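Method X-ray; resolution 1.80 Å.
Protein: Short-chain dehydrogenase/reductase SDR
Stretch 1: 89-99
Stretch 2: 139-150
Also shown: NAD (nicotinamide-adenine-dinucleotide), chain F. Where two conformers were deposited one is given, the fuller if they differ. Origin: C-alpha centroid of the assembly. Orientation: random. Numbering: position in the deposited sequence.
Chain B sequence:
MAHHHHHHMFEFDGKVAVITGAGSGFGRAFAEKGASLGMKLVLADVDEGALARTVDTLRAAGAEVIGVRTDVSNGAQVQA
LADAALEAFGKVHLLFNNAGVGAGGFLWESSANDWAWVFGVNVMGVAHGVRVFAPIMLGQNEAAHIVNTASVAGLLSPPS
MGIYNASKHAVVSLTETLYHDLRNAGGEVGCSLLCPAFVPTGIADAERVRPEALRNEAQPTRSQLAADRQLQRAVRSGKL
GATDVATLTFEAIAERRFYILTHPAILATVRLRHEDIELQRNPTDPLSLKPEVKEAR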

ATOM      1  N   PHE B  89       9.213 -52.585 -23.138  1.00 24.91           N
ATOM      2  CA  PHE B  89      10.619 -52.281 -22.938  1.00 20.97           C
ATOM      3  C   PHE B  89      11.557 -53.477 -23.039  1.00 23.94           C
ATOM      4  O   PHE B  89      12.772 -53.288 -22.920  1.00 23.46           O
ATOM      5  CB  PHE B  89      10.823 -51.605 -21.574  1.00 19.63           C
ATOM      6  CG  PHE B  89      10.055 -50.330 -21.410  1.00 19.61           C
ATOM      7  CD1 PHE B  89      10.247 -49.271 -22.285  1.00 20.56           C
ATOM      8  CD2 PHE B  89       9.147 -50.183 -20.368  1.00 19.89           C
ATOM      9  CE1 PHE B  89       9.546 -48.086 -22.127  1.00 24.98           C
ATOM     10  CE2 PHE B  89       8.436 -48.996 -20.209  1.00 19.22           C
ATOM     11  CZ  PHE B  89       8.640 -47.947 -21.087  1.00 20.85           C
ATOM     12  N   GLY B  90      11.041 -54.696 -23.230  1.00 24.74           N
ATOM     13  CA  GLY B  90      11.872 -55.861 -23.487  1.00 25.21           C
ATOM     14  C   GLY B  90      12.551 -56.496 -22.285  1.00 27.66           C
ATOM     15  O   GLY B  90      13.026 -57.635 -22.397  1.00 28.24           O
ATOM     16  N   LYS B  91      12.618 -55.805 -21.148  1.00 22.00           N
ATOM     17  CA  LYS B  91      13.381 -56.243 -19.988  1.00 23.38           C
ATOM     18  C   LYS B  91      12.652 -55.784 -18.735  1.00 25.26           C
ATOM     19  O   LYS B  91      11.855 -54.845 -18.773  1.00 23.51           O
ATOM     20  CB  LYS B  91      14.801 -55.654 -19.967  1.00 24.62           C
ATOM     21  CG  LYS B  91      15.628 -55.804 -21.239  1.00 31.16           C
ATOM     22  CD  LYS B  91      16.360 -57.135 -21.274  1.00 36.87           C
ATOM     23  CE  LYS B  91      17.372 -57.187 -22.420  1.00 42.78           C
ATOM     24  NZ  LYS B  91      18.468 -56.178 -22.259  1.00 46.21           N
ATOM     25  N   VAL B  92      12.947 -56.447 -17.617  1.00 18.70           N
ATOM     26  CA  VAL B  92      12.586 -55.964 -16.286  1.00 19.07           C
ATOM     27  C   VAL B  92      13.821 -56.084 -15.401  1.00 20.65           C
ATOM     28  O   VAL B  92      14.367 -57.181 -15.243  1.00 20.31           O
ATOM     29  CB  VAL B  92      11.412 -56.749 -15.674  1.00 18.72           C
ATOM     30  CG1 VAL B  92      11.090 -56.198 -14.290  1.00 19.59           C
ATOM     31  CG2 VAL B  92      10.191 -56.692 -16.577  1.00 18.88           C
ATOM     32  N   HIS B  93      14.268 -54.966 -14.830  1.00 19.69           N
ATOM     33  CA  HIS B  93      15.463 -54.978 -13.995  1.00 19.01           C
ATOM     34  C   HIS B  93      15.191 -54.719 -12.531  1.00 18.45           C
ATOM     35  O   HIS B  93      15.931 -55.217 -11.677  1.00 18.97           O
ATOM     36  CB  HIS B  93      16.469 -53.938 -14.488  1.00 16.60           C
ATOM     37  CG  HIS B  93      16.924 -54.177 -15.886  1.00 20.29           C
ATOM     38  ND1 HIS B  93      16.464 -53.438 -16.949  1.00 21.12           N
ATOM     39  CD2 HIS B  93      17.778 -55.091 -16.401  1.00 21.38           C
ATOM     40  CE1 HIS B  93      17.033 -53.871 -18.059  1.00 24.71           C
ATOM     41  NE2 HIS B  93      17.833 -54.876 -17.754  1.00 21.40           N
ATOM     42  N   LEU B  94      14.160 -53.944 -12.230  1.00 14.27           N
ATOM     43  CA  LEU B  94      13.821 -53.581 -10.865  0.53 16.23           C
ATOM     44  C   LEU B  94      12.332 -53.813 -10.660  1.00 16.27           C
ATOM     45  O   LEU B  94      11.516 -53.328 -11.450  1.00 20.08           O
ATOM     46  CB  LEU B  94      14.193 -52.117 -10.614  0.53 15.73           C
ATOM     47  CG  LEU B  94      14.274 -51.585  -9.194  0.53 14.46           C
ATOM     48  CD1 LEU B  94      15.054 -52.536  -8.302  0.53 15.19           C
ATOM     49  CD2 LEU B  94      14.922 -50.207  -9.232  0.53 13.73           C
ATOM     50  N   LEU B  95      11.980 -54.555  -9.612  1.00 13.20           N
ATOM     51  CA  LEU B  95      10.586 -54.813  -9.277  1.00 13.15           C
ATOM     52  C   LEU B  95      10.337 -54.353  -7.854  1.00 12.11           C
ATOM     53  O   LEU B  95      11.030 -54.793  -6.931  1.00 12.19           O
ATOM     54  CB  LEU B  95      10.234 -56.298  -9.413  1.00 15.62           C
ATOM     55  CG  LEU B  95       8.842 -56.684  -8.885  1.00 16.90           C
ATOM     56  CD1 LEU B  95       7.738 -56.040  -9.728  1.00 16.58           C
ATOM     57  CD2 LEU B  95       8.663 -58.196  -8.849  1.00 15.95           C
ATOM     58  N   PHE B  96       9.346 -53.482  -7.677  1.00 11.27           N
ATOM     59  CA  PHE B  96       8.901 -53.040  -6.355  1.00 11.41           C
ATOM     60  C   PHE B  96       7.539 -53.676  -6.088  1.00 15.44           C
ATOM     61  O   PHE B  96       6.525 -53.212  -6.620  1.00 15.74           O
ATOM     62  CB  PHE B  96       8.796 -51.514  -6.278  1.00 10.67           C
ATOM     63  CG  PHE B  96      10.109 -50.788  -6.356  1.00 11.34           C
ATOM     64  CD1 PHE B  96      10.663 -50.453  -7.574  1.00 11.36           C
ATOM     65  CD2 PHE B  96      10.763 -50.395  -5.202  1.00 13.48           C
ATOM     66  CE1 PHE B  96      11.863 -49.767  -7.643  1.00 12.94           C
ATOM     67  CE2 PHE B  96      11.964 -49.710  -5.265  1.00 10.30           C
ATOM     68  CZ  PHE B  96      12.513 -49.392  -6.488  1.00 13.71           C
ATOM     69  N   ASN B  97       7.504 -54.732  -5.268  1.00 13.38           N
ATOM     70  CA  ASN B  97       6.228 -55.324  -4.835  1.00 15.79           C
ATOM     71  C   ASN B  97       5.764 -54.521  -3.625  1.00 13.14           C
ATOM     72  O   ASN B  97       6.056 -54.853  -2.472  1.00 13.01           O
ATOM     73  CB  ASN B  97       6.366 -56.810  -4.501  1.00 13.77           C
ATOM     74  CG  ASN B  97       6.715 -57.672  -5.715  1.00 16.10           C
ATOM     75  OD1 ASN B  97       6.023 -57.656  -6.733  1.00 14.61           O
ATOM     76  ND2 ASN B  97       7.790 -58.443  -5.596  1.00 12.73           N
ATOM     77  N   ASN B  98       5.032 -53.452  -3.896  1.00 10.76           N
ATOM     78  CA  ASN B  98       4.845 -52.378  -2.935  1.00 12.71           C
ATOM     79  C   ASN B  98       3.389 -52.094  -2.581  1.00 14.18           C
ATOM     80  O   ASN B  98       3.127 -51.616  -1.474  1.00 11.42           O
ATOM     81  CB  ASN B  98       5.517 -51.101  -3.482  1.00 11.66           C
ATOM     82  CG  ASN B  98       5.145 -49.851  -2.705  1.00 12.47           C
ATOM     83  OD1 ASN B  98       5.623 -49.622  -1.584  1.00  9.33           O
ATOM     84  ND2 ASN B  98       4.296 -49.029  -3.303  1.00 10.90           N
ATOM     85  N   ALA B  99       2.438 -52.372  -3.474  1.00 12.59           N
ATOM     86  CA  ALA B  99       1.026 -52.199  -3.139  1.00 12.00           C
ATOM     87  C   ALA B  99       0.704 -52.873  -1.815  1.00 11.88           C
ATOM     88  O   ALA B  99       1.223 -53.948  -1.498  1.00 13.45           O
ATOM     89  CB  ALA B  99       0.128 -52.775  -4.240  1.00 11.94           C
TER
HETATM   90  PA  NAD F 301      -0.865 -45.649  -0.427  1.00 13.13           P
HETATM   91  O1A NAD F 301      -2.298 -45.874  -0.139  1.00 13.39           O
HETATM   92  O2A NAD F 301      -0.498 -44.168  -0.606  1.00 12.48           O
HETATM   93  O5B NAD F 301      -0.334 -46.462  -1.690  1.00 14.29           O
HETATM   94  C5B NAD F 301      -0.636 -47.861  -1.848  1.00 11.74           C
HETATM   95  C4B NAD F 301      -1.213 -48.032  -3.226  1.00  8.74           C
HETATM   96  O4B NAD F 301      -1.502 -49.430  -3.451  1.00 14.11           O
HETATM   97  C3B NAD F 301      -2.516 -47.261  -3.502  1.00 13.20           C
HETATM   98  O3B NAD F 301      -2.390 -46.417  -4.640  1.00 12.03           O
HETATM   99  C2B NAD F 301      -3.548 -48.371  -3.756  1.00 14.67           C
HETATM  100  O2B NAD F 301      -4.505 -48.011  -4.745  1.00 14.54           O
HETATM  101  C1B NAD F 301      -2.656 -49.496  -4.260  1.00 12.91           C
HETATM  102  N9A NAD F 301      -3.242 -50.825  -4.146  1.00 11.50           N
HETATM  103  C8A NAD F 301      -3.994 -51.320  -3.113  1.00 12.09           C
HETATM  104  N7A NAD F 301      -4.490 -52.513  -3.337  1.00 14.41           N
HETATM  105  C5A NAD F 301      -4.026 -52.829  -4.605  1.00 12.36           C
HETATM  106  C6A NAD F 301      -4.208 -53.956  -5.427  1.00 14.18           C
HETATM  107  N6A NAD F 301      -5.012 -54.977  -5.118  1.00 15.25           N
HETATM  108  N1A NAD F 301      -3.572 -53.973  -6.619  1.00 13.34           N
HETATM  109  C2A NAD F 301      -2.821 -52.920  -6.963  1.00 13.72           C
HETATM  110  N3A NAD F 301      -2.597 -51.789  -6.283  1.00 13.17           N
HETATM  111  C4A NAD F 301      -3.237 -51.806  -5.107  1.00 11.34           C
HETATM  112  O3  NAD F 301       0.017 -46.255   0.747  1.00 12.47           O
HETATM  113  PN  NAD F 301       1.593 -46.474   0.900  1.00 12.45           P
HETATM  114  O1N NAD F 301       2.313 -45.767  -0.189  1.00 10.03           O
HETATM  115  O2N NAD F 301       1.928 -46.162   2.307  1.00 12.27           O
HETATM  116  O5D NAD F 301       1.655 -48.050   0.686  1.00 11.30           O
HETATM  117  C5D NAD F 301       2.779 -48.678   0.033  1.00  8.90           C
HETATM  118  C4D NAD F 301       3.270 -49.798   0.917  1.00 11.13           C
HETATM  119  O4D NAD F 301       3.942 -49.262   2.083  1.00 12.40           O
HETATM  120  C3D NAD F 301       2.188 -50.747   1.446  1.00 11.50           C
HETATM  121  O3D NAD F 301       2.636 -52.092   1.328  1.00 12.02           O
HETATM  122  C2D NAD F 301       2.088 -50.363   2.924  1.00 10.87           C
HETATM  123  O2D NAD F 301       1.630 -51.461   3.702  1.00 10.46           O
HETATM  124  C1D NAD F 301       3.546 -50.019   3.191  1.00 11.72           C
HETATM  125  N1N NAD F 301       3.845 -49.206   4.467  1.00 13.12           N
HETATM  126  C2N NAD F 301       3.296 -47.985   4.601  1.00 11.09           C
HETATM  127  C3N NAD F 301       3.581 -47.217   5.716  1.00 10.77           C
HETATM  128  C7N NAD F 301       3.140 -45.794   5.867  1.00 11.17           C
HETATM  129  O7N NAD F 301       3.132 -45.279   6.996  1.00 11.71           O
HETATM  130  N7N NAD F 301       2.663 -45.173   4.801  1.00 12.35           N
HETATM  131  C4N NAD F 301       4.445 -47.731   6.674  1.00 12.65           C
HETATM  132  C5N NAD F 301       5.008 -48.984   6.500  1.00 15.31           C
HETATM  133  C6N NAD F 301       4.689 -49.716   5.385  1.00 14.82           C
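Stretch 2, residues 139-150: GQNEAAHIVNTA

What holds the start of stretch 2 to stretch 1? Glu142 is the acidic partner here, its carboxylate reaching two residues at once. Glu142 OE1 lies 2.8 Å from Lys91 NZ in a salt bridge, while Glu142 OE2 accepts a hydrogen bond from His93 NE2 at 2.9 Å, at the edge of the imidazole ring, near its plane. Gln140, its side chain extended with chi2 near 172°, acts almost as a strand neighbour: its OE1 accepts from Val92 N at 3.0 Å and its NE2 donates to Val92 O at 3.0 Å, so one amide group satisfies both backbone polar atoms of a single residue. The oxygen of a water donates to Gln140 OE1 at 2.7 Å and to Gly90 O at 2.8 Å, extending the network to the residue where stretch 1 leaves its helix with positive phi.

How do the two backbones run once the strands begin? Strands 94-97 and 144-149 lie side by side and parallel, their axes 13° apart and 4.7 Å at closest approach. The hydrogen bonds alternate as a parallel ladder requires. His145 N donates to His93 O at 2.9 Å, and Leu95 N to His145 O at 3.1 Å; Val147 N then donates to Leu95 O at 2.7 Å, nearly straight at 176°. Asn97 N to Val147 O, 2.8 Å, and Thr149 N to Asn97 O, 3.1 Å, complete the ladder. Thus odd-numbered residues on both stretches, from His93 to Thr149, supply its backbone N and O atoms.

Which side chains meet on the sheet's two faces? Leu94, Phe96, His145 and Val147 share one face, where Phe96 CD2 packs 3.9 Å from Val147 CB and Leu94 CD1 comes within 3.9 Å of His145 CB. Leu95, Asn97, Ile146 and Asn148 share the other. There Leu95 CB lies 4.3 Å from Ile146 CG1, and Asn97 ND2 donates to Asn148 OD1 at 2.9 Å, a polar pairing between bridge partners whose CA atoms are 4.8 Å apart.

What happens where the strands end? Thr149 points toward stretch 1, and its OG1 donates to Asn98 OD1 at 2.8 Å, tying the two stretches together beyond the last backbone bond of the ladder. The cofactor lies against this end: NAD O3D donates to Asn98 O at 2.9 Å, Thr149 CG2 is 3.3 Å from NAD O4D, and Ala150 O is 3.3 Å from NAD C6N. Both stretches therefore contribute to the site that holds the dinucleotide of this dehydrogenase/reductase.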

ATOM      1  N   GLY B 139      16.384 -65.315 -16.223  1.00 25.41           N
ATOM      2  CA  GLY B 139      16.679 -65.675 -17.599  1.00 25.05           C
ATOM      3  C   GLY B 139      17.405 -64.609 -18.395  1.00 27.87           C
ATOM      4  O   GLY B 139      17.938 -64.920 -19.467  1.00 27.05           O
ATOM      5  N   GLN B 140      17.447 -63.372 -17.901  1.00 27.74           N
ATOM      6  CA  GLN B 140      18.064 -62.285 -18.655  1.00 26.96           C
ATOM      7  C   GLN B 140      19.590 -62.273 -18.574  1.00 26.62           C
ATOM      8  O   GLN B 140      20.229 -61.659 -19.436  1.00 25.92           O
ATOM      9  CB  GLN B 140      17.507 -60.936 -18.177  1.00 23.09           C
ATOM     10  CG  GLN B 140      16.070 -60.684 -18.613  1.00 23.22           C
ATOM     11  CD  GLN B 140      15.453 -59.441 -17.984  1.00 25.25           C
ATOM     12  OE1 GLN B 140      14.385 -58.996 -18.396  1.00 23.14           O
ATOM     13  NE2 GLN B 140      16.111 -58.892 -16.968  1.00 25.32           N
ATOM     14  N   ASN B 141      20.188 -62.936 -17.580  1.00 27.92           N
ATOM     15  CA  ASN B 141      21.637 -62.881 -17.349  1.00 29.92           C
ATOM     16  C   ASN B 141      22.116 -61.446 -17.149  1.00 30.32           C
ATOM     17  O   ASN B 141      23.182 -61.051 -17.625  1.00 35.05           O
ATOM     18  CB  ASN B 141      22.413 -63.554 -18.480  1.00 34.47           C
ATOM     19  CG  ASN B 141      22.132 -65.023 -18.567  1.00 42.40           C
ATOM     20  OD1 ASN B 141      21.778 -65.652 -17.575  1.00 44.17           O
ATOM     21  ND2 ASN B 141      22.286 -65.586 -19.757  1.00 52.65           N
ATOM     22  N   GLU B 142      21.319 -60.656 -16.443  1.00 25.96           N
ATOM     23  CA  GLU B 142      21.646 -59.271 -16.162  1.00 26.48           C
ATOM     24  C   GLU B 142      21.415 -59.005 -14.686  1.00 24.15           C
ATOM     25  O   GLU B 142      20.653 -59.711 -14.022  1.00 23.71           O
ATOM     26  CB  GLU B 142      20.797 -58.299 -16.984  1.00 25.51           C
ATOM     27  CG  GLU B 142      21.107 -58.280 -18.452  1.00 34.05           C
ATOM     28  CD  GLU B 142      20.262 -57.268 -19.194  1.00 42.95           C
ATOM     29  OE1 GLU B 142      19.608 -57.664 -20.183  1.00 50.83           O
ATOM     30  OE2 GLU B 142      20.247 -56.084 -18.785  1.00 40.15           O
ATOM     31  N   ALA B 143      22.084 -57.970 -14.184  1.00 23.11           N
ATOM     32  CA  ALA B 143      21.803 -57.487 -12.840  1.00 22.27           C
ATOM     33  C   ALA B 143      20.330 -57.115 -12.728  1.00 23.73           C
ATOM     34  O   ALA B 143      19.783 -56.416 -13.588  1.00 25.28           O
ATOM     35  CB  ALA B 143      22.682 -56.281 -12.511  1.00 19.42           C
ATOM     36  N   ALA B 144      19.682 -57.610 -11.677  1.00 18.69           N
ATOM     37  CA  ALA B 144      18.288 -57.288 -11.416  1.00 18.82           C
ATOM     38  C   ALA B 144      18.062 -57.374  -9.917  1.00 22.35           C
ATOM     39  O   ALA B 144      18.864 -57.961  -9.185  1.00 18.97           O
ATOM     40  CB  ALA B 144      17.335 -58.221 -12.174  1.00 17.12           C
ATOM     41  N   HIS B 145      16.958 -56.780  -9.460  1.00 21.26           N
ATOM     42  CA  HIS B 145      16.725 -56.659  -8.026  1.00 19.31           C
ATOM     43  C   HIS B 145      15.230 -56.530  -7.763  1.00 18.52           C
ATOM     44  O   HIS B 145      14.526 -55.801  -8.471  1.00 17.85           O
ATOM     45  CB  HIS B 145      17.482 -55.446  -7.456  1.00 17.03           C
ATOM     46  CG  HIS B 145      17.892 -55.590  -6.024  1.00 17.17           C
ATOM     47  ND1 HIS B 145      19.005 -56.303  -5.636  1.00 16.23           N
ATOM     48  CD2 HIS B 145      17.348 -55.092  -4.887  1.00 16.11           C
ATOM     49  CE1 HIS B 145      19.128 -56.243  -4.322  1.00 15.20           C
ATOM     50  NE2 HIS B 145      18.133 -55.518  -3.843  1.00 15.60           N
ATOM     51  N   ILE B 146      14.763 -57.231  -6.731  1.00 15.32           N
ATOM     52  CA  ILE B 146      13.373 -57.209  -6.287  1.00 12.97           C
ATOM     53  C   ILE B 146      13.311 -56.582  -4.899  1.00 17.38           C
ATOM     54  O   ILE B 146      14.008 -57.031  -3.978  1.00 14.40           O
ATOM     55  CB  ILE B 146      12.784 -58.627  -6.256  1.00 14.19           C
ATOM     56  CG1 ILE B 146      12.792 -59.232  -7.668  1.00 15.55           C
ATOM     57  CG2 ILE B 146      11.396 -58.611  -5.576  1.00 13.60           C
ATOM     58  CD1 ILE B 146      12.508 -60.714  -7.692  1.00 16.43           C
ATOM     59  N   VAL B 147      12.467 -55.564  -4.739  1.00 17.66           N
ATOM     60  CA  VAL B 147      12.261 -54.909  -3.453  1.00 13.60           C
ATOM     61  C   VAL B 147      10.826 -55.142  -3.018  1.00 12.89           C
ATOM     62  O   VAL B 147       9.884 -54.763  -3.731  1.00 13.60           O
ATOM     63  CB  VAL B 147      12.551 -53.408  -3.514  1.00 14.62           C
ATOM     64  CG1 VAL B 147      12.278 -52.811  -2.158  1.00 13.62           C
ATOM     65  CG2 VAL B 147      13.990 -53.155  -3.962  1.00 15.25           C
ATOM     66  N   ASN B 148      10.662 -55.741  -1.841  1.00 11.60           N
ATOM     67  CA  ASN B 148       9.352 -55.969  -1.243  1.00 10.21           C
ATOM     68  C   ASN B 148       9.143 -54.993  -0.096  1.00 13.29           C
ATOM     69  O   ASN B 148       9.989 -54.895   0.802  1.00 12.04           O
ATOM     70  CB  ASN B 148       9.222 -57.411  -0.737  1.00 12.38           C
ATOM     71  CG  ASN B 148       9.289 -58.422  -1.858  1.00 13.94           C
ATOM     72  OD1 ASN B 148       8.997 -58.102  -3.018  1.00 12.86           O
ATOM     73  ND2 ASN B 148       9.675 -59.649  -1.524  1.00 13.62           N
ATOM     74  N   THR B 149       8.018 -54.277  -0.116  1.00 12.97           N
ATOM     75  CA  THR B 149       7.684 -53.362   0.972  1.00 10.03           C
ATOM     76  C   THR B 149       6.980 -54.135   2.078  1.00 11.66           C
ATOM     77  O   THR B 149       5.850 -54.601   1.898  1.00 11.17           O
ATOM     78  CB  THR B 149       6.797 -52.216   0.503  1.00 12.78           C
ATOM     79  OG1 THR B 149       7.401 -51.568  -0.620  1.00 12.80           O
ATOM     80  CG2 THR B 149       6.621 -51.215   1.657  1.00 11.08           C
ATOM     81  N   ALA B 150       7.646 -54.279   3.219  1.00 11.56           N
ATOM     82  CA  ALA B 150       6.955 -54.782   4.399  1.00 13.69           C
ATOM     83  C   ALA B 150       6.556 -53.571   5.241  1.00 13.96           C
ATOM     84  O   ALA B 150       5.752 -52.744   4.796  1.00 12.67           O
ATOM     85  CB  ALA B 150       7.831 -55.772   5.184  1.00  9.67           C
TER
HETATM   86  O   HOH W   1      13.515 -59.817 -20.773  1.00 26.01           O